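Local coordinates for ssDNA binding protein (Pyrococcus furiosus, PDB 4PSM), which probably binds single-stranded DNA, which an assembly of its subunits is thought to enclose in tunnels running between them, at residues V56-D67 with S81-K89; I26-V36 with F68-V76. All coordinates share one frame; numbering follows the deposited sequence.

Contact 1 of 2, residues V56-D67 with S81-K89; sequences VKKEDVVRISVD and SLEIETYKK
Val61, Arg63 and Ser65 pair with Tyr87, Glu85 and Glu83 as antiparallel hydrogen-bonded pairs. The bond from Val61 N to Tyr87 O is nearly straight (177°), whereas the return bond from Tyr87 N to Val61 O is weak. Beyond Ser65 a side chain takes over, Ser81 OG accepting from Asp67 N at 2.9 Å while also bonded to Asn78.

Charged groups close the other end. Lys88 bends back at chi2 and chi3 (-65° and -59°), which brings NZ to 2.9 Å from Asp60 OD2; Lys57 N bonds the same oxygen from the opposite face of the carboxylate. OD1 of Asp60 takes Lys89 N at 3.0 Å on its anti side. With alanine in place of Asp60, the Lys88 ammonium would probably lose its mate, and the backbone N-H groups of Lys57 and Lys89 this acceptor.

On the side of the sheet that carries Arg63, Glu85 and Tyr87, Glu85 OE1 sits at the edge of the Arg63 guanidinium, near its plane, in a salt bridge to NE at 3.5 Å, and accepts the Tyr87 hydroxyl, while Arg63 NH1 pairs with Glu101 of the second subunit. On the face that helix 33-53 covers, Leu82 CD1 meets Ile64 CG2 at 3.8 Å; on the other, Val61 and Tyr87 touch through their CB atoms and both reach Leu95 of helix 93-141.

Together these form a two-stranded antiparallel beta ladder, the far part of a long hairpin whose strand 61-71 is central in the three-stranded sheet.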
loop_
_atom_site.group_PDB
_atom_site.type_symbol
_atom_site.label_atom_id
_atom_site.label_comp_id
_atom_site.label_asym_id
_atom_site.label_seq_id
_atom_site.Cartn_x
_atom_site.Cartn_y
_atom_site.Cartn_z
ATOM N N VAL A 56 -22.550 -20.424 -37.909
ATOM C CA VAL A 56 -21.194 -20.197 -37.420
ATOM C C VAL A 56 -20.877 -21.092 -36.231
ATOM O O VAL A 56 -21.638 -21.160 -35.270
ATOM C CB VAL A 56 -20.959 -18.733 -37.041
ATOM C CG1 VAL A 56 -19.546 -18.550 -36.541
ATOM C CG2 VAL A 56 -21.211 -17.835 -38.237
ATOM N N LYS A 57 -19.766 -21.813 -36.325
ATOM C CA LYS A 57 -19.277 -22.633 -35.222
ATOM C C LYS A 57 -18.365 -21.789 -34.333
ATOM O O LYS A 57 -17.955 -20.693 -34.715
ATOM C CB LYS A 57 -18.502 -23.827 -35.772
ATOM C CG LYS A 57 -19.300 -24.703 -36.726
ATOM C CD LYS A 57 -19.988 -25.841 -35.989
ATOM C CE LYS A 57 -18.968 -26.784 -35.366
ATOM N NZ LYS A 57 -19.609 -27.864 -34.567
ATOM N N LYS A 58 -18.027 -22.287 -33.151
ATOM C CA LYS A 58 -17.175 -21.492 -32.268
ATOM C C LYS A 58 -15.703 -21.542 -32.687
ATOM O O LYS A 58 -14.897 -20.739 -32.222
ATOM C CB LYS A 58 -17.366 -21.870 -30.791
ATOM C CG LYS A 58 -17.187 -23.336 -30.474
ATOM C CD LYS A 58 -17.038 -23.541 -28.971
ATOM C CE LYS A 58 -17.115 -25.015 -28.581
ATOM N NZ LYS A 58 -16.133 -25.860 -29.315
ATOM N N GLU A 59 -15.372 -22.481 -33.577
ATOM C CA GLU A 59 -14.025 -22.604 -34.147
ATOM C C GLU A 59 -13.814 -21.601 -35.276
ATOM O O GLU A 59 -12.687 -21.254 -35.614
ATOM C CB GLU A 59 -13.775 -24.019 -34.694
ATOM C CG GLU A 59 -13.740 -25.116 -33.641
ATOM C CD GLU A 59 -15.094 -25.365 -33.003
ATOM O OE1 GLU A 59 -16.057 -25.673 -33.740
ATOM O OE2 GLU A 59 -15.195 -25.247 -31.764
ATOM N N ASP A 60 -14.909 -21.151 -35.868
ATOM C CA ASP A 60 -14.833 -20.162 -36.925
ATOM C C ASP A 60 -14.320 -18.839 -36.384
ATOM O O ASP A 60 -14.340 -18.588 -35.179
ATOM C CB ASP A 60 -16.199 -19.964 -37.590
ATOM C CG ASP A 60 -16.711 -21.230 -38.264
ATOM O OD1 ASP A 60 -15.892 -22.002 -38.813
ATOM O OD2 ASP A 60 -17.939 -21.454 -38.240
ATOM N N VAL A 61 -13.861 -17.993 -37.291
ATOM C CA VAL A 61 -13.394 -16.674 -36.935
ATOM C C VAL A 61 -14.321 -15.635 -37.542
ATOM O O VAL A 61 -14.742 -15.752 -38.685
ATOM C CB VAL A 61 -11.948 -16.451 -37.406
ATOM C CG1 VAL A 61 -11.570 -14.985 -37.302
ATOM C CG2 VAL A 61 -10.996 -17.328 -36.594
ATOM N N VAL A 62 -14.644 -14.623 -36.754
ATOM C CA VAL A 62 -15.521 -13.563 -37.207
ATOM C C VAL A 62 -14.833 -12.210 -37.065
ATOM O O VAL A 62 -13.847 -12.072 -36.342
ATOM C CB VAL A 62 -16.834 -13.550 -36.395
ATOM C CG1 VAL A 62 -17.486 -14.921 -36.425
ATOM C CG2 VAL A 62 -16.565 -13.123 -34.950
ATOM N N ARG A 63 -15.347 -11.226 -37.790
ATOM C CA ARG A 63 -15.040 -9.829 -37.536
ATOM C C ARG A 63 -16.363 -9.114 -37.359
ATOM O O ARG A 63 -17.278 -9.293 -38.156
ATOM C CB ARG A 63 -14.272 -9.202 -38.690
ATOM C CG ARG A 63 -12.896 -9.779 -38.907
ATOM C CD ARG A 63 -12.246 -9.140 -40.119
ATOM N NE ARG A 63 -12.039 -7.707 -39.935
ATOM C CZ ARG A 63 -10.953 -7.181 -39.380
ATOM N NH1 ARG A 63 -9.976 -7.970 -38.953
ATOM N NH2 ARG A 63 -10.842 -5.868 -39.250
ATOM N N ILE A 64 -16.460 -8.302 -36.315
ATOM C CA ILE A 64 -17.693 -7.583 -36.033
ATOM C C ILE A 64 -17.477 -6.077 -36.072
ATOM O O ILE A 64 -16.529 -5.549 -35.490
ATOM C CB ILE A 64 -18.289 -7.996 -34.671
ATOM C CG1 ILE A 64 -18.682 -9.475 -34.706
ATOM C CG2 ILE A 64 -19.483 -7.107 -34.318
ATOM C CD1 ILE A 64 -19.200 -10.007 -33.398
ATOM N N SER A 65 -18.366 -5.396 -36.776
ATOM C CA SER A 65 -18.341 -3.950 -36.865
ATOM C C SER A 65 -19.745 -3.430 -36.594
ATOM O O SER A 65 -20.740 -4.052 -36.958
ATOM C CB SER A 65 -17.876 -3.503 -38.250
ATOM O OG SER A 65 -16.691 -4.177 -38.633
ATOM N N VAL A 66 -19.828 -2.286 -35.943
ATOM C CA VAL A 66 -21.122 -1.687 -35.684
ATOM C C VAL A 66 -20.941 -0.251 -35.236
ATOM O O VAL A 66 -20.127 0.044 -34.360
ATOM C CB VAL A 66 -21.925 -2.483 -34.632
ATOM C CG1 VAL A 66 -21.232 -2.432 -33.282
ATOM C CG2 VAL A 66 -23.350 -1.948 -34.535
ATOM N N ASP A 67 -21.684 0.642 -35.872
ATOM C CA ASP A 67 -21.706 2.032 -35.465
ATOM C C ASP A 67 -22.710 2.189 -34.340
ATOM O O ASP A 67 -23.686 1.433 -34.243
ATOM C CB ASP A 67 -22.062 2.942 -36.640
ATOM C CG ASP A 67 -20.919 3.091 -37.624
ATOM O OD1 ASP A 67 -20.145 4.061 -37.493
ATOM O OD2 ASP A 67 -20.793 2.234 -38.522
ATOM N N SER A 81 -26.132 -0.803 -39.138
ATOM C CA SER A 81 -24.708 -0.737 -39.469
ATOM C C SER A 81 -23.924 -2.005 -39.109
ATOM O O SER A 81 -22.748 -2.122 -39.449
ATOM C CB SER A 81 -24.065 0.470 -38.775
ATOM O OG SER A 81 -24.122 0.340 -37.357
ATOM N N LEU A 82 -24.567 -2.947 -38.425
ATOM C CA LEU A 82 -23.879 -4.148 -37.957
ATOM C C LEU A 82 -23.430 -5.050 -39.096
ATOM O O LEU A 82 -24.234 -5.473 -39.928
ATOM C CB LEU A 82 -24.753 -4.958 -37.006
ATOM C CG LEU A 82 -24.090 -6.258 -36.558
ATOM C CD1 LEU A 82 -22.881 -5.961 -35.680
ATOM C CD2 LEU A 82 -25.077 -7.170 -35.850
ATOM N N GLU A 83 -22.138 -5.348 -39.112
ATOM C CA GLU A 83 -21.569 -6.262 -40.086
ATOM C C GLU A 83 -20.873 -7.408 -39.369
ATOM O O GLU A 83 -20.102 -7.200 -38.435
ATOM C CB GLU A 83 -20.590 -5.532 -41.007
ATOM C CG GLU A 83 -20.679 -4.014 -40.928
ATOM C CD GLU A 83 -20.029 -3.325 -42.112
ATOM O OE1 GLU A 83 -18.992 -2.654 -41.922
ATOM O OE2 GLU A 83 -20.563 -3.449 -43.234
ATOM N N ILE A 84 -21.171 -8.624 -39.797
ATOM C CA ILE A 84 -20.511 -9.800 -39.263
ATOM C C ILE A 84 -19.820 -10.560 -40.396
ATOM O O ILE A 84 -20.454 -11.336 -41.108
ATOM C CB ILE A 84 -21.501 -10.743 -38.559
ATOM C CG1 ILE A 84 -22.303 -9.995 -37.497
ATOM C CG2 ILE A 84 -20.764 -11.923 -37.945
ATOM C CD1 ILE A 84 -23.311 -10.864 -36.782
ATOM N N GLU A 85 -18.527 -10.315 -40.568
ATOM C CA GLU A 85 -17.717 -11.098 -41.484
ATOM C C GLU A 85 -17.370 -12.421 -40.827
ATOM O O GLU A 85 -16.976 -12.464 -39.663
ATOM C CB GLU A 85 -16.447 -10.342 -41.851
ATOM C CG GLU A 85 -16.707 -9.006 -42.531
ATOM C CD GLU A 85 -15.437 -8.204 -42.742
ATOM O OE1 GLU A 85 -14.364 -8.669 -42.306
ATOM O OE2 GLU A 85 -15.511 -7.110 -43.339
ATOM N N THR A 86 -17.526 -13.505 -41.573
ATOM C CA THR A 86 -17.265 -14.833 -41.033
ATOM C C THR A 86 -16.144 -15.531 -41.796
ATOM O O THR A 86 -15.948 -15.295 -42.982
ATOM C CB THR A 86 -18.533 -15.702 -41.046
ATOM O OG1 THR A 86 -18.172 -17.076 -40.866
ATOM C CG2 THR A 86 -19.268 -15.548 -42.368
ATOM N N TYR A 87 -15.404 -16.384 -41.105
ATOM C CA TYR A 87 -14.303 -17.108 -41.722
ATOM C C TYR A 87 -14.275 -18.535 -41.210
ATOM O O TYR A 87 -13.878 -18.779 -40.074
ATOM C CB TYR A 87 -12.982 -16.407 -41.429
ATOM C CG TYR A 87 -12.984 -14.966 -41.870
ATOM C CD1 TYR A 87 -12.544 -14.609 -43.134
ATOM C CD2 TYR A 87 -13.448 -13.963 -41.028
ATOM C CE1 TYR A 87 -12.552 -13.289 -43.546
ATOM C CE2 TYR A 87 -13.462 -12.640 -41.434
ATOM C CZ TYR A 87 -13.012 -12.313 -42.697
ATOM O OH TYR A 87 -13.020 -11.006 -43.114
ATOM N N LYS A 88 -14.707 -19.471 -42.053
ATOM C CA LYS A 88 -14.818 -20.867 -41.652
ATOM C C LYS A 88 -13.449 -21.470 -41.393
ATOM O O LYS A 88 -12.519 -21.271 -42.174
ATOM C CB LYS A 88 -15.556 -21.667 -42.717
ATOM C CG LYS A 88 -16.862 -21.031 -43.151
ATOM C CD LYS A 88 -17.866 -20.982 -42.011
ATOM C CE LYS A 88 -18.180 -22.376 -41.486
ATOM N NZ LYS A 88 -19.355 -22.398 -40.548
ATOM N N LYS A 89 -13.328 -22.192 -40.283
ATOM C CA LYS A 89 -12.074 -22.832 -39.913
ATOM C C LYS A 89 -11.476 -23.622 -41.082
ATOM O O LYS A 89 -10.285 -23.517 -41.371
ATOM C CB LYS A 89 -12.287 -23.757 -38.712
ATOM C CG LYS A 89 -11.039 -24.539 -38.312
ATOM C CD LYS A 89 -11.368 -25.648 -37.333
ATOM C CE LYS A 89 -10.129 -26.444 -36.964
ATOM N NZ LYS A 89 -10.428 -27.522 -35.978
#

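Contact 2 of 2, residues I26-V36 with F68-V76; sequences ITRGKVFPEEV and FNIEDGKIV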
loop_
_atom_site.group_PDB
_atom_site.type_symbol
_atom_site.label_atom_id
_atom_site.label_comp_id
_atom_site.label_asym_id
_atom_site.label_seq_id
_atom_site.Cartn_x
_atom_site.Cartn_y
_atom_site.Cartn_z
ATOM N N ILE A 26 -13.371 2.259 -25.971
ATOM C CA ILE A 26 -13.725 3.401 -26.810
ATOM C C ILE A 26 -14.748 4.352 -26.180
ATOM O O ILE A 26 -14.871 5.499 -26.602
ATOM C CB ILE A 26 -14.195 2.958 -28.217
ATOM C CG1 ILE A 26 -15.535 2.221 -28.142
ATOM C CG2 ILE A 26 -13.129 2.090 -28.890
ATOM C CD1 ILE A 26 -15.936 1.558 -29.456
ATOM N N THR A 27 -15.478 3.882 -25.173
ATOM C CA THR A 27 -16.434 4.740 -24.476
ATOM C C THR A 27 -15.844 5.279 -23.176
ATOM O O THR A 27 -16.506 6.000 -22.438
ATOM C CB THR A 27 -17.736 3.992 -24.154
ATOM O OG1 THR A 27 -17.442 2.871 -23.314
ATOM C CG2 THR A 27 -18.399 3.506 -25.419
ATOM N N ARG A 28 -14.595 4.912 -22.910
ATOM C CA ARG A 28 -13.886 5.317 -21.702
ATOM C C ARG A 28 -14.151 6.780 -21.346
ATOM O O ARG A 28 -13.929 7.681 -22.158
ATOM C CB ARG A 28 -12.389 5.063 -21.890
ATOM C CG ARG A 28 -11.493 5.405 -20.715
ATOM C CD ARG A 28 -11.846 4.653 -19.454
ATOM N NE ARG A 28 -11.841 3.229 -19.560
ATOM C CZ ARG A 28 -12.594 2.329 -18.935
ATOM N NH1 ARG A 28 -12.321 1.076 -19.221
ATOM N NH2 ARG A 28 -13.578 2.610 -18.085
ATOM N N GLY A 29 -14.648 7.008 -20.134
ATOM C CA GLY A 29 -14.892 8.356 -19.662
ATOM C C GLY A 29 -16.209 8.930 -20.144
ATOM O O GLY A 29 -16.799 9.797 -19.496
ATOM N N LYS A 30 -16.674 8.443 -21.289
ATOM C CA LYS A 30 -17.912 8.936 -21.880
ATOM C C LYS A 30 -19.146 8.240 -21.299
ATOM O O LYS A 30 -20.265 8.719 -21.451
ATOM C CB LYS A 30 -17.882 8.759 -23.402
ATOM C CG LYS A 30 -16.722 9.451 -24.100
ATOM C CD LYS A 30 -16.776 9.218 -25.600
ATOM C CE LYS A 30 -15.648 9.941 -26.319
ATOM N NZ LYS A 30 -15.724 9.750 -27.796
ATOM N N VAL A 31 -18.943 7.116 -20.622
ATOM C CA VAL A 31 -20.067 6.300 -20.178
ATOM C C VAL A 31 -19.742 5.511 -18.907
ATOM O O VAL A 31 -18.600 5.104 -18.688
ATOM C CB VAL A 31 -20.499 5.314 -21.305
ATOM C CG1 VAL A 31 -21.178 4.089 -20.732
ATOM C CG2 VAL A 31 -21.415 6.001 -22.304
ATOM N N PHE A 32 -20.756 5.298 -18.074
ATOM C CA PHE A 32 -20.610 4.465 -16.886
ATOM C C PHE A 32 -20.515 2.990 -17.259
ATOM O O PHE A 32 -21.209 2.527 -18.161
ATOM C CB PHE A 32 -21.779 4.693 -15.925
ATOM C CG PHE A 32 -21.757 6.036 -15.252
ATOM C CD1 PHE A 32 -20.555 6.610 -14.861
ATOM C CD2 PHE A 32 -22.935 6.730 -15.015
ATOM C CE1 PHE A 32 -20.529 7.845 -14.245
ATOM C CE2 PHE A 32 -22.915 7.968 -14.400
ATOM C CZ PHE A 32 -21.711 8.524 -14.015
ATOM N N PRO A 33 -19.655 2.245 -16.555
ATOM C CA PRO A 33 -19.410 0.826 -16.836
ATOM C C PRO A 33 -20.697 0.016 -16.954
ATOM O O PRO A 33 -20.821 -0.798 -17.870
ATOM C CB PRO A 33 -18.601 0.366 -15.621
ATOM C CG PRO A 33 -17.883 1.592 -15.183
ATOM C CD PRO A 33 -18.836 2.739 -15.435
ATOM N N GLU A 34 -21.642 0.237 -16.042
ATOM C CA GLU A 34 -22.894 -0.512 -16.064
ATOM C C GLU A 34 -23.616 -0.344 -17.397
ATOM O O GLU A 34 -24.299 -1.254 -17.860
ATOM C CB GLU A 34 -23.812 -0.109 -14.901
ATOM C CG GLU A 34 -23.490 1.245 -14.285
ATOM C CD GLU A 34 -22.314 1.189 -13.321
ATOM O OE1 GLU A 34 -21.544 2.171 -13.270
ATOM O OE2 GLU A 34 -22.168 0.166 -12.613
ATOM N N GLU A 35 -23.469 0.821 -18.017
ATOM C CA GLU A 35 -24.079 1.052 -19.326
ATOM C C GLU A 35 -23.366 0.248 -20.408
ATOM O O GLU A 35 -24.010 -0.333 -21.278
ATOM C CB GLU A 35 -24.078 2.547 -19.685
ATOM C CG GLU A 35 -24.483 2.855 -21.118
ATOM C CD GLU A 35 -25.913 2.442 -21.435
ATOM O OE1 GLU A 35 -26.701 2.241 -20.489
ATOM O OE2 GLU A 35 -26.250 2.321 -22.632
ATOM N N VAL A 36 -22.035 0.224 -20.345
ATOM C CA VAL A 36 -21.231 -0.564 -21.263
ATOM C C VAL A 36 -21.629 -2.031 -21.174
ATOM O O VAL A 36 -21.856 -2.693 -22.189
ATOM C CB VAL A 36 -19.734 -0.425 -20.955
ATOM C CG1 VAL A 36 -18.926 -1.455 -21.736
ATOM C CG2 VAL A 36 -19.257 0.981 -21.267
ATOM N N PHE A 68 -22.448 3.158 -33.475
ATOM C CA PHE A 68 -23.320 3.432 -32.349
ATOM C C PHE A 68 -23.152 4.890 -31.970
ATOM O O PHE A 68 -22.197 5.547 -32.384
ATOM C CB PHE A 68 -22.962 2.537 -31.163
ATOM C CG PHE A 68 -21.640 2.875 -30.531
ATOM C CD1 PHE A 68 -21.580 3.670 -29.397
ATOM C CD2 PHE A 68 -20.455 2.409 -31.081
ATOM C CE1 PHE A 68 -20.362 3.991 -28.817
ATOM C CE2 PHE A 68 -19.235 2.726 -30.507
ATOM C CZ PHE A 68 -19.191 3.517 -29.370
ATOM N N ASN A 69 -24.090 5.399 -31.191
ATOM C CA ASN A 69 -23.983 6.758 -30.712
ATOM C C ASN A 69 -24.162 6.809 -29.210
ATOM O O ASN A 69 -24.859 5.975 -28.626
ATOM C CB ASN A 69 -25.008 7.652 -31.402
ATOM C CG ASN A 69 -24.360 8.766 -32.185
ATOM O OD1 ASN A 69 -24.013 9.811 -31.631
ATOM N ND2 ASN A 69 -24.191 8.554 -33.485
ATOM N N ILE A 70 -23.509 7.780 -28.588
ATOM C CA ILE A 70 -23.688 8.013 -27.169
ATOM C C ILE A 70 -24.628 9.199 -27.009
ATOM O O ILE A 70 -24.327 10.312 -27.435
ATOM C CB ILE A 70 -22.345 8.258 -26.464
ATOM C CG1 ILE A 70 -21.395 7.082 -26.724
ATOM C CG2 ILE A 70 -22.553 8.475 -24.970
ATOM C CD1 ILE A 70 -20.064 7.192 -26.015
ATOM N N GLU A 71 -25.793 8.944 -26.431
ATOM C CA GLU A 71 -26.773 9.993 -26.222
ATOM C C GLU A 71 -27.231 9.975 -24.773
ATOM O O GLU A 71 -27.801 8.987 -24.312
ATOM C CB GLU A 71 -27.960 9.807 -27.164
ATOM C CG GLU A 71 -28.979 10.935 -27.110
ATOM C CD GLU A 71 -30.109 10.752 -28.105
ATOM O OE1 GLU A 71 -30.292 9.617 -28.595
ATOM O OE2 GLU A 71 -30.812 11.743 -28.398
ATOM N N ASP A 72 -26.963 11.065 -24.059
ATOM C CA ASP A 72 -27.307 11.158 -22.648
ATOM C C ASP A 72 -26.626 10.029 -21.892
ATOM O O ASP A 72 -27.245 9.354 -21.072
ATOM C CB ASP A 72 -28.823 11.080 -22.464
ATOM C CG ASP A 72 -29.569 12.037 -23.374
ATOM O OD1 ASP A 72 -29.183 13.222 -23.444
ATOM O OD2 ASP A 72 -30.537 11.599 -24.027
ATOM N N GLY A 73 -25.352 9.811 -22.204
ATOM C CA GLY A 73 -24.558 8.795 -21.536
ATOM C C GLY A 73 -25.071 7.385 -21.759
ATOM O O GLY A 73 -24.746 6.474 -21.001
ATOM N N LYS A 74 -25.879 7.206 -22.800
ATOM C CA LYS A 74 -26.418 5.887 -23.133
ATOM C C LYS A 74 -25.948 5.444 -24.508
ATOM O O LYS A 74 -25.994 6.210 -25.465
ATOM C CB LYS A 74 -27.948 5.897 -23.096
ATOM C CG LYS A 74 -28.541 6.047 -21.710
ATOM C CD LYS A 74 -28.749 4.693 -21.056
ATOM C CE LYS A 74 -29.490 4.831 -19.737
ATOM N NZ LYS A 74 -29.890 3.509 -19.184
ATOM N N ILE A 75 -25.490 4.204 -24.607
ATOM C CA ILE A 75 -25.058 3.669 -25.892
ATOM C C ILE A 75 -26.268 3.223 -26.710
ATOM O O ILE A 75 -27.008 2.321 -26.310
ATOM C CB ILE A 75 -24.065 2.496 -25.724
ATOM C CG1 ILE A 75 -22.805 2.965 -24.991
ATOM C CG2 ILE A 75 -23.692 1.905 -27.079
ATOM C CD1 ILE A 75 -21.853 1.852 -24.639
ATOM N N VAL A 76 -26.479 3.874 -27.847
ATOM C CA VAL A 76 -27.562 3.484 -28.742
ATOM C C VAL A 76 -26.985 2.844 -30.003
ATOM O O VAL A 76 -26.313 3.487 -30.812
ATOM C CB VAL A 76 -28.534 4.662 -29.064
ATOM C CG1 VAL A 76 -28.624 5.626 -27.880
ATOM C CG2 VAL A 76 -28.130 5.393 -30.328
#
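Glu35 reaches Lys74 and Ile75 because its CG stands anti to the backbone N (chi1 170°) and the chain then bends at chi2, carrying the carboxylate from the first turn of helix 33-53 to the hairpin. Phe68 has its CG between its own backbone N and carbonyl carbon (chi1 69°), a setting that turns the ring toward Ile26 and Thr27.

The carboxylate of Glu35 spans two residues. OE2 accepts Ile75 N at 2.8 Å, the donor standing 36° out of the carboxylate plane, and this is the one hydrogen bond between the segments. OE1 lies 3.2 Å from Lys74 CD, with the Lys74 side chain crossing at about a right angle; its ion pair with Lys74 NZ is long, at 3.7 Å. Nearer the backbone, Glu35 CG rests against Gly73 O.

The remaining contacts are mostly apolar. Ile26 CD1 comes to the edge of the Phe68 ring, 3.7 Å from CE2, and Thr27 CG2 meets that ring obliquely while also touching Ile75 CD1. Val31 CG2 sits against both Ile70 CG2 and Gly73 O. Ile70 CD1 turns to the aliphatic part of Lys30, 3.7 Å from CB. Leu23 of helix 15-26 adds a further contact to Ile75.

Glu71 to Lys74 form a type I' turn, a tight connection well suited to a two-residue beta hairpin. Here the hairpin tip packs against the linker between helices 15-26 and 33-53 and the first turn of the latter.

From the N terminus, strand 4-11 and helix 15-26 lead to residues 26-36, the first segment of contact 2. Helix 33-53 then carries the chain to residues 56-67, where contact 1 begins, and strand 61-71 runs straight on into residues 68-76. There contact 2 closes a loop of 31 intervening residues that includes most of that helix. Contact 1 closes at residues 81-89, across a shorter loop made by the hairpin end itself. The segments alternate, so the contacts cross and neither nests in the other. Their centres lie about 23 Å apart on the same hairpin: contact 1 pairs its strands near the start of helix 93-141, and contact 2 joins its turn to the linker between the helices.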